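Local atomic coordinates of conserved protein (Methanosarcina mazei, PDB entry 2NR4), a protein that is of unknown function but is a flavoprotein that binds flavin mononucleotide, consistent with the FMN-binding split-barrel family. Residues A166-H169 / A170-Q174; L182-I185 / R186-S190; K202-K205 / L206-E209. All blocks are in the same frame, centred on the assembly; numbering follows the deposited sequence.

Overall arrangement
Contacts 1, 2 and 3 lie on three successive C-terminal helices, 158-176, 179-195 and 198-210, which pack together beside the six-stranded antiparallel barrel. Their centres are about 11 Å (1 and 2) and 12 Å (1 and 3, 2 and 3) apart, and each touches both others. His169 CD2 lies 3.7 Å from Tyr188 CE2 between contacts 1 and 2. Thr167 CG2 is 3.5 Å from Ile207 CD1 between contacts 1 and 3, and Glu189 CA is 3.6 Å from Met204 CE between contacts 2 and 3. Contact 1 meets the flavin directly. Measured between nearest atoms, the side chain of Ile207 is about 8 Å from the bound FMN, and the side chain of Ile185 is about 11 Å from the bound FMN.

Contact 1 (A166-H169 / A170-Q174); sequences ATVH and ATRYQ. With FMN (flavin mononucleotide), chain C.
The guanidinium group of Arg172 has Val168 CG1 over the centre of one face, with CG1 3.7 Å from Arg172 CZ. The two side chains run alongside each other, one helical turn apart and pointing the same way, and the arginine reaches this position with its chain extended from CG to NE. The imidazole of His169 meets the same group obliquely. His169 CE1 stands 4.0 Å from Arg172 NH1, and ring and guanidinium planes are turned 56° apart. His169 ND1 is buried with no polar partner, and the nearby arginine would probably disfavour a positive charge on the imidazole.

Val168 also works in a second direction. With CG1 anti to the backbone N (chi1 -177°), its other methyl, CG2, is placed 3.7 Å from C7M of the flavin mononucleotide, at the dimethylbenzene end of the isoalloxazine. Thr167 CB lies 3.6 Å from C8M of the flavin at the same end, while the threonine hydroxyl is hydrogen-bonded to Leu164 O.

Val168 O is gripped twice. Arg172 N donates to it at 3.1 Å as an i to i+4 backbone bond of the helix, and Thr171 OG1 donates to Val168 O at 2.8 Å, in the carbonyl plane and on a lone pair. The threonine hydroxyl is set between its own N and carbonyl carbon (chi1 69°), which brings it to this carbonyl and satisfies its donor within the helix. Tyr173 N makes the next such backbone bond, to His169 O at 2.8 Å.

Beyond the two segments, Thr171 packs on Thr91 of the FMN site and Val168 on Arg158 of the second subunit. Helix 158-176 contributes Thr167 and Val168 to the flavin pocket, while its i to i+3 and i to i+4 bonds are those of an alpha helix.

Contact 2 (L182-I185 / R186-S190); sequences LELI and RHYES
Leu184 and Tyr188 make the apolar part of this contact, lying side by side and pointing the same way, with Leu184 CD2 4.1 Å from Tyr188 CE2. The tyrosine CG is anti to its carbonyl carbon (chi1 -72°), which leans the ring back along the helix toward the leucine. One face of that ring is covered by its neighbour in sequence: His187 CD2 sits 3.9 Å above the plane, over the ring centre. Replacing Tyr188 by an alanine would probably leave Leu184 CD2 and His187 CD2 without the ring they pack on and open a gap where Tyr188 of the second subunit now touches it.

Leu182 and Arg186 combine apolar and charged groups. They also run alongside one another, and Arg186 NH2 comes to 3.5 Å from Leu182 CD1. A bend at chi2 (-62°) turns the arginine chain toward the leucine, although its exact placement is uncertain, because Arg186 CG comes too close to Leu182 O in the model.

The polar interactions are backbone bonds, joined by one side-chain bond from Ser190 OG. Tyr188 N donates to Leu184 O at 3.0 Å and Glu189 N to Ile185 O at 2.8 Å. Arg186 O accepts from two donors of Ser190: its N, and, at 3.1 Å, its OG, which approach from opposite faces of the carbonyl plane.

Ile185, buried, and Glu189 both pack on Tyr208 of helix 198-210, while Leu184 turns to His169 of helix 158-176. Helix 179-195 is thus packed against both other helices of a three-helix C-terminal cluster, and Tyr188 meets Tyr188 of the second subunit.

Contact 3 (K202-K205 / L206-E209); sequences KAMK and LIYE
Tyr208 packs on the turn that carries Met204 and Lys205. Its CB lies 3.5 Å from Lys205 O. With CG anti to the carbonyl carbon (chi1 -83°), the ring heads toward Met204: CG is 3.9 Å from Met204 O and CD1 approaches Met204 O to 3.2 Å. Farther out, Tyr208 CE1 is 3.7 Å from Met204 CE, and that methyl lies at the ring edge, in the ring plane. The hydroxyl at the tip packs against Arg186 and Glu189 of helix 179-195.

These are i to i+3 and i to i+4 contacts of helix 198-210, the last of the three C-terminal helices, which also packs on helices 158-176 and 84-92. Tyr208 N donates to Met204 O at 3.1 Å, and Glu209 N to Lys205 O at 3.0 Å.

Met204 itself is bent at chi2 and chi3, which curls CE back to the tyrosine while SD faces Ile207, 4.0 Å from Ile207 CD1. On the exposed side, Lys205 and Glu209 carry opposite charges, but Lys205 NZ and Glu209 OE2 remain 6.0 Å apart.

Contact 1 (A166-H169 / A170-Q174)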
ATOM      1  N   ALA A 166      -6.733   9.602  -5.673  1.00 20.85           N
ATOM      2  CA  ALA A 166      -6.938  10.631  -6.719  1.00 22.30           C
ATOM      3  C   ALA A 166      -7.576  10.036  -7.963  1.00 23.89           C
ATOM      4  O   ALA A 166      -8.397  10.699  -8.626  1.00 24.31           O
ATOM      5  CB  ALA A 166      -5.617  11.332  -7.076  1.00 23.65           C
ATOM      6  N   THR A 167      -7.188   8.813  -8.320  1.00 24.01           N
ATOM      7  CA  THR A 167      -7.775   8.132  -9.488  1.00 24.65           C
ATOM      8  C   THR A 167      -9.268   7.851  -9.239  1.00 25.44           C
ATOM      9  O   THR A 167     -10.092   8.082 -10.114  1.00 24.83           O
ATOM     10  CB  THR A 167      -7.031   6.826  -9.893  1.00 25.26           C
ATOM     11  OG1 THR A 167      -7.172   5.835  -8.854  1.00 30.37           O
ATOM     12  CG2 THR A 167      -5.556   7.104 -10.082  1.00 20.19           C
ATOM     13  N   VAL A 168      -9.632   7.454  -8.021  1.00 24.49           N
ATOM     14  CA  VAL A 168     -11.048   7.243  -7.695  1.00 25.48           C
ATOM     15  C   VAL A 168     -11.806   8.569  -7.854  1.00 26.67           C
ATOM     16  O   VAL A 168     -12.811   8.667  -8.608  1.00 27.81           O
ATOM     17  CB  VAL A 168     -11.224   6.611  -6.285  1.00 25.94           C
ATOM     18  CG1 VAL A 168     -12.727   6.324  -5.974  1.00 27.29           C
ATOM     19  CG2 VAL A 168     -10.474   5.315  -6.229  1.00 25.69           C
ATOM     20  N   HIS A 169     -11.319   9.613  -7.207  1.00 27.36           N
ATOM     21  CA  HIS A 169     -11.996  10.917  -7.286  1.00 28.51           C
ATOM     22  C   HIS A 169     -12.038  11.513  -8.695  1.00 29.67           C
ATOM     23  O   HIS A 169     -13.045  12.114  -9.085  1.00 28.26           O
ATOM     24  CB  HIS A 169     -11.433  11.876  -6.241  1.00 28.46           C
ATOM     25  CG  HIS A 169     -11.631  11.385  -4.842  1.00 31.65           C
ATOM     26  ND1 HIS A 169     -12.846  10.916  -4.384  1.00 33.07           N
ATOM     27  CD2 HIS A 169     -10.763  11.240  -3.812  1.00 33.75           C
ATOM     28  CE1 HIS A 169     -12.723  10.536  -3.127  1.00 34.04           C
ATOM     29  NE2 HIS A 169     -11.468  10.706  -2.760  1.00 33.53           N
ATOM     30  N   ALA A 170     -10.968  11.342  -9.463  1.00 28.74           N
ATOM     31  CA  ALA A 170     -10.981  11.758 -10.845  1.00 30.03           C
ATOM     32  C   ALA A 170     -12.078  11.074 -11.661  1.00 30.82           C
ATOM     33  O   ALA A 170     -12.705  11.725 -12.497  1.00 31.86           O
ATOM     34  CB  ALA A 170      -9.584  11.574 -11.504  1.00 29.15           C
ATOM     35  N   THR A 171     -12.316   9.778 -11.453  1.00 32.07           N
ATOM     36  CA  THR A 171     -13.403   9.107 -12.171  1.00 33.28           C
ATOM     37  C   THR A 171     -14.769   9.639 -11.744  1.00 34.16           C
ATOM     38  O   THR A 171     -15.717   9.715 -12.556  1.00 33.81           O
ATOM     39  CB  THR A 171     -13.375   7.541 -12.055  1.00 33.15           C
ATOM     40  OG1 THR A 171     -13.687   7.132 -10.728  1.00 36.86           O
ATOM     41  CG2 THR A 171     -12.035   6.943 -12.488  1.00 32.21           C
ATOM     42  N   ARG A 172     -14.871  10.000 -10.470  1.00 34.14           N
ATOM     43  CA  ARG A 172     -16.091  10.592  -9.938  1.00 35.49           C
ATOM     44  C   ARG A 172     -16.329  12.001 -10.447  1.00 37.02           C
ATOM     45  O   ARG A 172     -17.491  12.376 -10.692  1.00 36.79           O
ATOM     46  CB  ARG A 172     -16.091  10.540  -8.426  1.00 35.54           C
ATOM     47  CG  ARG A 172     -16.433   9.157  -7.979  1.00 37.62           C
ATOM     48  CD  ARG A 172     -16.229   9.029  -6.522  1.00 40.98           C
ATOM     49  NE  ARG A 172     -16.495   7.666  -6.105  1.00 44.65           N
ATOM     50  CZ  ARG A 172     -16.203   7.204  -4.898  1.00 46.80           C
ATOM     51  NH1 ARG A 172     -15.630   7.997  -3.993  1.00 46.69           N
ATOM     52  NH2 ARG A 172     -16.486   5.950  -4.607  1.00 49.01           N
ATOM     53  N   TYR A 173     -15.251  12.759 -10.634  1.00 37.65           N
ATOM     54  CA  TYR A 173     -15.336  14.060 -11.258  1.00 40.42           C
ATOM     55  C   TYR A 173     -15.843  13.984 -12.693  1.00 41.51           C
ATOM     56  O   TYR A 173     -16.543  14.888 -13.165  1.00 41.90           O
ATOM     57  CB  TYR A 173     -14.001  14.794 -11.236  1.00 41.29           C
ATOM     58  CG  TYR A 173     -14.133  16.125 -11.911  1.00 42.77           C
ATOM     59  CD1 TYR A 173     -14.798  17.179 -11.282  1.00 44.19           C
ATOM     60  CD2 TYR A 173     -13.646  16.323 -13.207  1.00 44.11           C
ATOM     61  CE1 TYR A 173     -14.959  18.407 -11.921  1.00 45.02           C
ATOM     62  CE2 TYR A 173     -13.808  17.546 -13.858  1.00 45.77           C
ATOM     63  CZ  TYR A 173     -14.458  18.576 -13.203  1.00 45.17           C
ATOM     64  OH  TYR A 173     -14.608  19.782 -13.836  1.00 48.11           O
ATOM     65  N   GLN A 174     -15.454  12.927 -13.393  1.00 42.74           N
ATOM     66  CA  GLN A 174     -15.964  12.657 -14.731  1.00 44.27           C
ATOM     67  C   GLN A 174     -17.436  12.252 -14.663  1.00 45.40           C
ATOM     68  O   GLN A 174     -18.193  12.550 -15.596  1.00 46.28           O
ATOM     69  CB  GLN A 174     -15.140  11.559 -15.420  1.00 43.78           C
ATOM     70  CG  GLN A 174     -13.715  11.956 -15.793  1.00 43.41           C
ATOM     71  CD  GLN A 174     -12.932  10.798 -16.424  1.00 44.18           C
ATOM     72  OE1 GLN A 174     -12.215  10.988 -17.411  1.00 43.06           O
ATOM     73  NE2 GLN A 174     -13.092   9.591 -15.872  1.00 42.39           N
TER
HETATM   74  N1  FMN C 401     -14.732  -0.279 -11.406  1.00 42.32           N
HETATM   75  C2  FMN C 401     -15.550  -1.365 -11.176  1.00 42.50           C
HETATM   76  O2  FMN C 401     -16.464  -1.588 -11.965  1.00 42.87           O
HETATM   77  N3  FMN C 401     -15.363  -2.158 -10.064  1.00 41.66           N
HETATM   78  C4  FMN C 401     -14.332  -1.884  -9.178  1.00 41.68           C
HETATM   79  O4  FMN C 401     -14.017  -2.692  -8.313  1.00 36.64           O
HETATM   80  C4A FMN C 401     -13.495  -0.795  -9.411  1.00 41.99           C
HETATM   81  N5  FMN C 401     -12.464  -0.495  -8.535  1.00 43.22           N
HETATM   82  C5A FMN C 401     -11.618   0.578  -8.775  1.00 42.42           C
HETATM   83  C6  FMN C 401     -10.569   0.854  -7.888  1.00 42.13           C
HETATM   84  C7  FMN C 401      -9.715   1.923  -8.120  1.00 42.39           C
HETATM   85  C7M FMN C 401      -8.648   2.226  -7.105  1.00 43.75           C
HETATM   86  C8  FMN C 401      -9.931   2.739  -9.251  1.00 42.66           C
HETATM   87  C8M FMN C 401      -8.963   3.793  -9.639  1.00 40.74           C
HETATM   88  C9  FMN C 401     -10.981   2.474 -10.141  1.00 42.18           C
HETATM   89  C9A FMN C 401     -11.824   1.373  -9.903  1.00 42.19           C
HETATM   90  N10 FMN C 401     -12.874   1.080 -10.775  1.00 41.98           N
HETATM   91  C10 FMN C 401     -13.706   0.007 -10.532  1.00 42.45           C
HETATM   92  C1' FMN C 401     -13.205   2.018 -11.897  1.00 41.97           C
HETATM   93  C2' FMN C 401     -12.594   1.467 -13.180  1.00 43.31           C
HETATM   94  O2' FMN C 401     -11.234   1.193 -12.973  1.00 42.11           O
HETATM   95  C3' FMN C 401     -12.694   2.532 -14.246  1.00 44.64           C
HETATM   96  O3' FMN C 401     -14.065   2.804 -14.479  1.00 44.23           O
HETATM   97  C4' FMN C 401     -11.967   2.112 -15.521  1.00 42.08           C
HETATM   98  O4' FMN C 401     -11.892   3.276 -16.305  1.00 47.31           O
HETATM   99  C5' FMN C 401     -12.708   1.000 -16.276  1.00 42.16           C
HETATM  100  O5' FMN C 401     -12.217   0.888 -17.595  1.00 39.45           O
HETATM  101  P   FMN C 401     -12.656  -0.258 -18.659  1.00 40.26           P
HETATM  102  O1P FMN C 401     -13.815   0.359 -19.460  1.00 38.38           O
HETATM  103  O2P FMN C 401     -13.192  -1.482 -17.881  1.00 31.16           O
HETATM  104  O3P FMN C 401     -11.461  -0.505 -19.583  1.00 36.38           O

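Contact 2 (L182-I185 / R186-S190)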
ATOM      1  N   LEU A 182     -12.295  17.964  -7.534  1.00 43.95           N
ATOM      2  CA  LEU A 182     -11.063  18.619  -7.971  1.00 44.61           C
ATOM      3  C   LEU A 182     -10.267  19.105  -6.786  1.00 44.74           C
ATOM      4  O   LEU A 182      -9.047  19.102  -6.826  1.00 44.34           O
ATOM      5  CB  LEU A 182     -11.332  19.792  -8.910  1.00 44.96           C
ATOM      6  CG  LEU A 182     -11.919  19.573 -10.302  1.00 46.60           C
ATOM      7  CD1 LEU A 182     -11.653  20.849 -11.104  1.00 47.82           C
ATOM      8  CD2 LEU A 182     -11.296  18.368 -11.002  1.00 46.49           C
ATOM      9  N   GLU A 183     -10.983  19.530  -5.745  1.00 45.38           N
ATOM     10  CA  GLU A 183     -10.409  19.957  -4.481  1.00 45.76           C
ATOM     11  C   GLU A 183      -9.749  18.781  -3.738  1.00 44.18           C
ATOM     12  O   GLU A 183      -8.685  18.936  -3.117  1.00 44.00           O
ATOM     13  CB  GLU A 183     -11.519  20.576  -3.622  1.00 46.32           C
ATOM     14  CG  GLU A 183     -11.074  21.278  -2.350  1.00 47.82           C
ATOM     15  CD  GLU A 183     -12.222  21.427  -1.343  1.00 49.15           C
ATOM     16  OE1 GLU A 183     -13.072  20.504  -1.274  1.00 53.47           O
ATOM     17  OE2 GLU A 183     -12.270  22.460  -0.625  1.00 52.73           O
ATOM     18  N   LEU A 184     -10.399  17.620  -3.767  1.00 42.00           N
ATOM     19  CA  LEU A 184      -9.804  16.406  -3.234  1.00 40.32           C
ATOM     20  C   LEU A 184      -8.578  15.962  -4.036  1.00 38.48           C
ATOM     21  O   LEU A 184      -7.586  15.541  -3.458  1.00 37.54           O
ATOM     22  CB  LEU A 184     -10.834  15.278  -3.161  1.00 41.12           C
ATOM     23  CG  LEU A 184     -11.654  15.242  -1.868  1.00 42.31           C
ATOM     24  CD1 LEU A 184     -12.857  14.304  -2.019  1.00 43.47           C
ATOM     25  CD2 LEU A 184     -10.781  14.819  -0.688  1.00 44.19           C
ATOM     26  N   ILE A 185      -8.637  16.078  -5.356  1.00 36.86           N
ATOM     27  CA  ILE A 185      -7.505  15.696  -6.201  1.00 35.90           C
ATOM     28  C   ILE A 185      -6.303  16.589  -5.898  1.00 36.74           C
ATOM     29  O   ILE A 185      -5.178  16.118  -5.864  1.00 36.57           O
ATOM     30  CB  ILE A 185      -7.876  15.689  -7.700  1.00 35.65           C
ATOM     31  CG1 ILE A 185      -8.925  14.617  -7.953  1.00 32.65           C
ATOM     32  CG2 ILE A 185      -6.654  15.482  -8.628  1.00 34.69           C
ATOM     33  CD1 ILE A 185      -9.562  14.740  -9.303  1.00 33.73           C
ATOM     34  N   ARG A 186      -6.548  17.874  -5.640  1.00 36.96           N
ATOM     35  CA  ARG A 186      -5.442  18.787  -5.311  1.00 37.37           C
ATOM     36  C   ARG A 186      -4.761  18.419  -3.998  1.00 35.99           C
ATOM     37  O   ARG A 186      -3.533  18.493  -3.897  1.00 36.54           O
ATOM     38  CB  ARG A 186      -5.910  20.255  -5.272  1.00 38.19           C
ATOM     39  CG  ARG A 186      -6.831  20.637  -6.385  1.00 43.15           C
ATOM     40  CD  ARG A 186      -6.200  20.502  -7.754  1.00 49.62           C
ATOM     41  NE  ARG A 186      -7.129  20.868  -8.834  1.00 56.06           N
ATOM     42  CZ  ARG A 186      -7.846  21.996  -8.880  1.00 56.79           C
ATOM     43  NH1 ARG A 186      -7.795  22.877  -7.884  1.00 56.54           N
ATOM     44  NH2 ARG A 186      -8.645  22.231  -9.919  1.00 59.65           N
ATOM     45  N   HIS A 187      -5.550  18.029  -2.998  1.00 34.90           N
ATOM     46  CA  HIS A 187      -5.031  17.562  -1.717  1.00 33.47           C
ATOM     47  C   HIS A 187      -4.221  16.292  -1.928  1.00 31.96           C
ATOM     48  O   HIS A 187      -3.123  16.150  -1.387  1.00 30.94           O
ATOM     49  CB  HIS A 187      -6.173  17.337  -0.698  1.00 35.32           C
ATOM     50  CG  HIS A 187      -5.803  16.456   0.468  1.00 37.79           C
ATOM     51  ND1 HIS A 187      -5.053  16.903   1.536  1.00 40.46           N
ATOM     52  CD2 HIS A 187      -6.093  15.161   0.735  1.00 39.79           C
ATOM     53  CE1 HIS A 187      -4.878  15.917   2.397  1.00 39.61           C
ATOM     54  NE2 HIS A 187      -5.502  14.846   1.933  1.00 41.05           N
ATOM     55  N   TYR A 188      -4.729  15.362  -2.732  1.00 28.84           N
ATOM     56  CA  TYR A 188      -3.910  14.165  -2.970  1.00 27.62           C
ATOM     57  C   TYR A 188      -2.641  14.448  -3.795  1.00 27.24           C
ATOM     58  O   TYR A 188      -1.605  13.832  -3.566  1.00 25.64           O
ATOM     59  CB  TYR A 188      -4.759  13.034  -3.565  1.00 27.73           C
ATOM     60  CG  TYR A 188      -5.675  12.469  -2.524  1.00 28.31           C
ATOM     61  CD1 TYR A 188      -5.160  11.836  -1.385  1.00 30.43           C
ATOM     62  CD2 TYR A 188      -7.044  12.581  -2.650  1.00 30.19           C
ATOM     63  CE1 TYR A 188      -6.007  11.316  -0.400  1.00 32.52           C
ATOM     64  CE2 TYR A 188      -7.909  12.063  -1.668  1.00 31.84           C
ATOM     65  CZ  TYR A 188      -7.379  11.441  -0.561  1.00 31.98           C
ATOM     66  OH  TYR A 188      -8.210  10.930   0.419  1.00 34.26           O
ATOM     67  N   GLU A 189      -2.723  15.383  -4.733  1.00 27.38           N
ATOM     68  CA  GLU A 189      -1.530  15.805  -5.467  1.00 28.47           C
ATOM     69  C   GLU A 189      -0.475  16.290  -4.472  1.00 28.68           C
ATOM     70  O   GLU A 189       0.709  15.991  -4.629  1.00 28.18           O
ATOM     71  CB  GLU A 189      -1.835  16.948  -6.471  1.00 29.05           C
ATOM     72  CG  GLU A 189      -0.679  17.194  -7.456  1.00 31.86           C
ATOM     73  CD  GLU A 189       0.443  18.042  -6.843  1.00 38.27           C
ATOM     74  OE1 GLU A 189       0.184  18.728  -5.830  1.00 42.70           O
ATOM     75  OE2 GLU A 189       1.579  18.046  -7.363  1.00 41.57           O
ATOM     76  N   SER A 190      -0.906  17.027  -3.456  1.00 29.80           N
ATOM     77  CA  SER A 190       0.011  17.520  -2.419  1.00 30.80           C
ATOM     78  C   SER A 190       0.744  16.410  -1.689  1.00 29.45           C
ATOM     79  O   SER A 190       1.935  16.522  -1.447  1.00 27.59           O
ATOM     80  CB  SER A 190      -0.712  18.422  -1.424  1.00 32.42           C
ATOM     81  OG  SER A 190      -1.235  19.539  -2.123  1.00 39.65           O
TER

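Contact 3 (K202-K205 / L206-E209)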
ATOM      1  N   LYS A 202       4.830  11.501 -11.605  1.00 29.39           N
ATOM      2  CA  LYS A 202       4.435  11.250 -13.005  1.00 30.58           C
ATOM      3  C   LYS A 202       2.975  10.787 -13.130  1.00 28.80           C
ATOM      4  O   LYS A 202       2.244  11.231 -14.025  1.00 27.73           O
ATOM      5  CB  LYS A 202       5.351  10.205 -13.673  1.00 30.24           C
ATOM      6  CG  LYS A 202       6.742  10.682 -14.069  1.00 34.50           C
ATOM      7  CD  LYS A 202       7.375   9.745 -15.135  1.00 35.82           C
ATOM      8  CE  LYS A 202       8.854   9.434 -14.790  1.00 42.56           C
ATOM      9  NZ  LYS A 202       9.568  10.680 -14.352  1.00 45.63           N
ATOM     10  N   ALA A 203       2.547   9.905 -12.213  1.00 26.68           N
ATOM     11  CA  ALA A 203       1.160   9.423 -12.184  1.00 26.69           C
ATOM     12  C   ALA A 203       0.150  10.542 -11.982  1.00 26.41           C
ATOM     13  O   ALA A 203      -0.847  10.615 -12.690  1.00 25.52           O
ATOM     14  CB  ALA A 203       0.978   8.329 -11.117  1.00 25.10           C
ATOM     15  N   MET A 204       0.431  11.443 -11.043  1.00 27.72           N
ATOM     16  CA  MET A 204      -0.437  12.588 -10.816  1.00 29.42           C
ATOM     17  C   MET A 204      -0.541  13.459 -12.050  1.00 30.49           C
ATOM     18  O   MET A 204      -1.628  13.912 -12.388  1.00 31.57           O
ATOM     19  CB  MET A 204       0.054  13.428  -9.634  1.00 30.02           C
ATOM     20  CG  MET A 204      -0.299  12.857  -8.276  1.00 30.31           C
ATOM     21  SD  MET A 204      -2.049  12.438  -7.998  1.00 28.28           S
ATOM     22  CE  MET A 204      -2.867  13.904  -8.275  1.00 23.65           C
ATOM     23  N   LYS A 205       0.573  13.684 -12.734  1.00 31.40           N
ATOM     24  CA  LYS A 205       0.564  14.463 -13.977  1.00 33.45           C
ATOM     25  C   LYS A 205      -0.366  13.819 -15.011  1.00 32.64           C
ATOM     26  O   LYS A 205      -1.122  14.514 -15.707  1.00 32.46           O
ATOM     27  CB  LYS A 205       1.981  14.580 -14.538  1.00 33.52           C
ATOM     28  CG  LYS A 205       2.399  16.013 -14.970  1.00 38.92           C
ATOM     29  CD  LYS A 205       3.898  16.073 -15.344  1.00 37.59           C
ATOM     30  CE  LYS A 205       4.586  17.361 -14.836  1.00 45.09           C
ATOM     31  NZ  LYS A 205       4.886  18.430 -15.865  1.00 44.99           N
ATOM     32  N   LEU A 206      -0.345  12.487 -15.091  1.00 31.28           N
ATOM     33  CA  LEU A 206      -1.249  11.788 -15.992  1.00 31.38           C
ATOM     34  C   LEU A 206      -2.721  11.960 -15.648  1.00 31.34           C
ATOM     35  O   LEU A 206      -3.573  12.012 -16.560  1.00 31.37           O
ATOM     36  CB  LEU A 206      -0.879  10.308 -16.128  1.00 31.16           C
ATOM     37  CG  LEU A 206       0.473   9.958 -16.771  1.00 31.72           C
ATOM     38  CD1 LEU A 206       0.560   8.443 -16.859  1.00 30.17           C
ATOM     39  CD2 LEU A 206       0.647  10.566 -18.182  1.00 33.44           C
ATOM     40  N   ILE A 207      -3.043  12.013 -14.354  1.00 30.77           N
ATOM     41  CA  ILE A 207      -4.428  12.268 -13.915  1.00 31.04           C
ATOM     42  C   ILE A 207      -4.927  13.644 -14.386  1.00 33.83           C
ATOM     43  O   ILE A 207      -6.060  13.764 -14.898  1.00 33.03           O
ATOM     44  CB  ILE A 207      -4.627  12.103 -12.363  1.00 31.27           C
ATOM     45  CG1 ILE A 207      -4.509  10.622 -11.979  1.00 29.70           C
ATOM     46  CG2 ILE A 207      -6.006  12.564 -11.956  1.00 30.65           C
ATOM     47  CD1 ILE A 207      -4.286  10.314 -10.479  1.00 29.65           C
ATOM     48  N   TYR A 208      -4.072  14.649 -14.193  1.00 35.58           N
ATOM     49  CA  TYR A 208      -4.323  16.029 -14.612  1.00 38.83           C
ATOM     50  C   TYR A 208      -4.548  16.136 -16.125  1.00 40.20           C
ATOM     51  O   TYR A 208      -5.586  16.666 -16.558  1.00 40.28           O
ATOM     52  CB  TYR A 208      -3.179  16.924 -14.135  1.00 39.83           C
ATOM     53  CG  TYR A 208      -3.343  17.378 -12.711  1.00 41.84           C
ATOM     54  CD1 TYR A 208      -3.385  16.472 -11.659  1.00 43.75           C
ATOM     55  CD2 TYR A 208      -3.442  18.726 -12.407  1.00 46.62           C
ATOM     56  CE1 TYR A 208      -3.530  16.890 -10.352  1.00 44.37           C
ATOM     57  CE2 TYR A 208      -3.588  19.160 -11.085  1.00 46.95           C
ATOM     58  CZ  TYR A 208      -3.639  18.232 -10.064  1.00 44.53           C
ATOM     59  OH  TYR A 208      -3.797  18.658  -8.751  1.00 44.72           O
ATOM     60  N   GLU A 209      -3.593  15.614 -16.910  1.00 41.18           N
ATOM     61  CA  GLU A 209      -3.735  15.500 -18.371  1.00 42.61           C
ATOM     62  C   GLU A 209      -5.037  14.805 -18.790  1.00 42.82           C
ATOM     63  O   GLU A 209      -5.696  15.251 -19.726  1.00 42.92           O
ATOM     64  CB  GLU A 209      -2.548  14.773 -18.998  1.00 42.41           C
ATOM     65  CG  GLU A 209      -1.213  15.472 -18.866  1.00 43.19           C
ATOM     66  CD  GLU A 209      -0.036  14.607 -19.337  1.00 44.16           C
ATOM     67  OE1 GLU A 209      -0.250  13.589 -20.047  1.00 46.71           O
ATOM     68  OE2 GLU A 209       1.114  14.947 -18.979  1.00 48.50           O
TER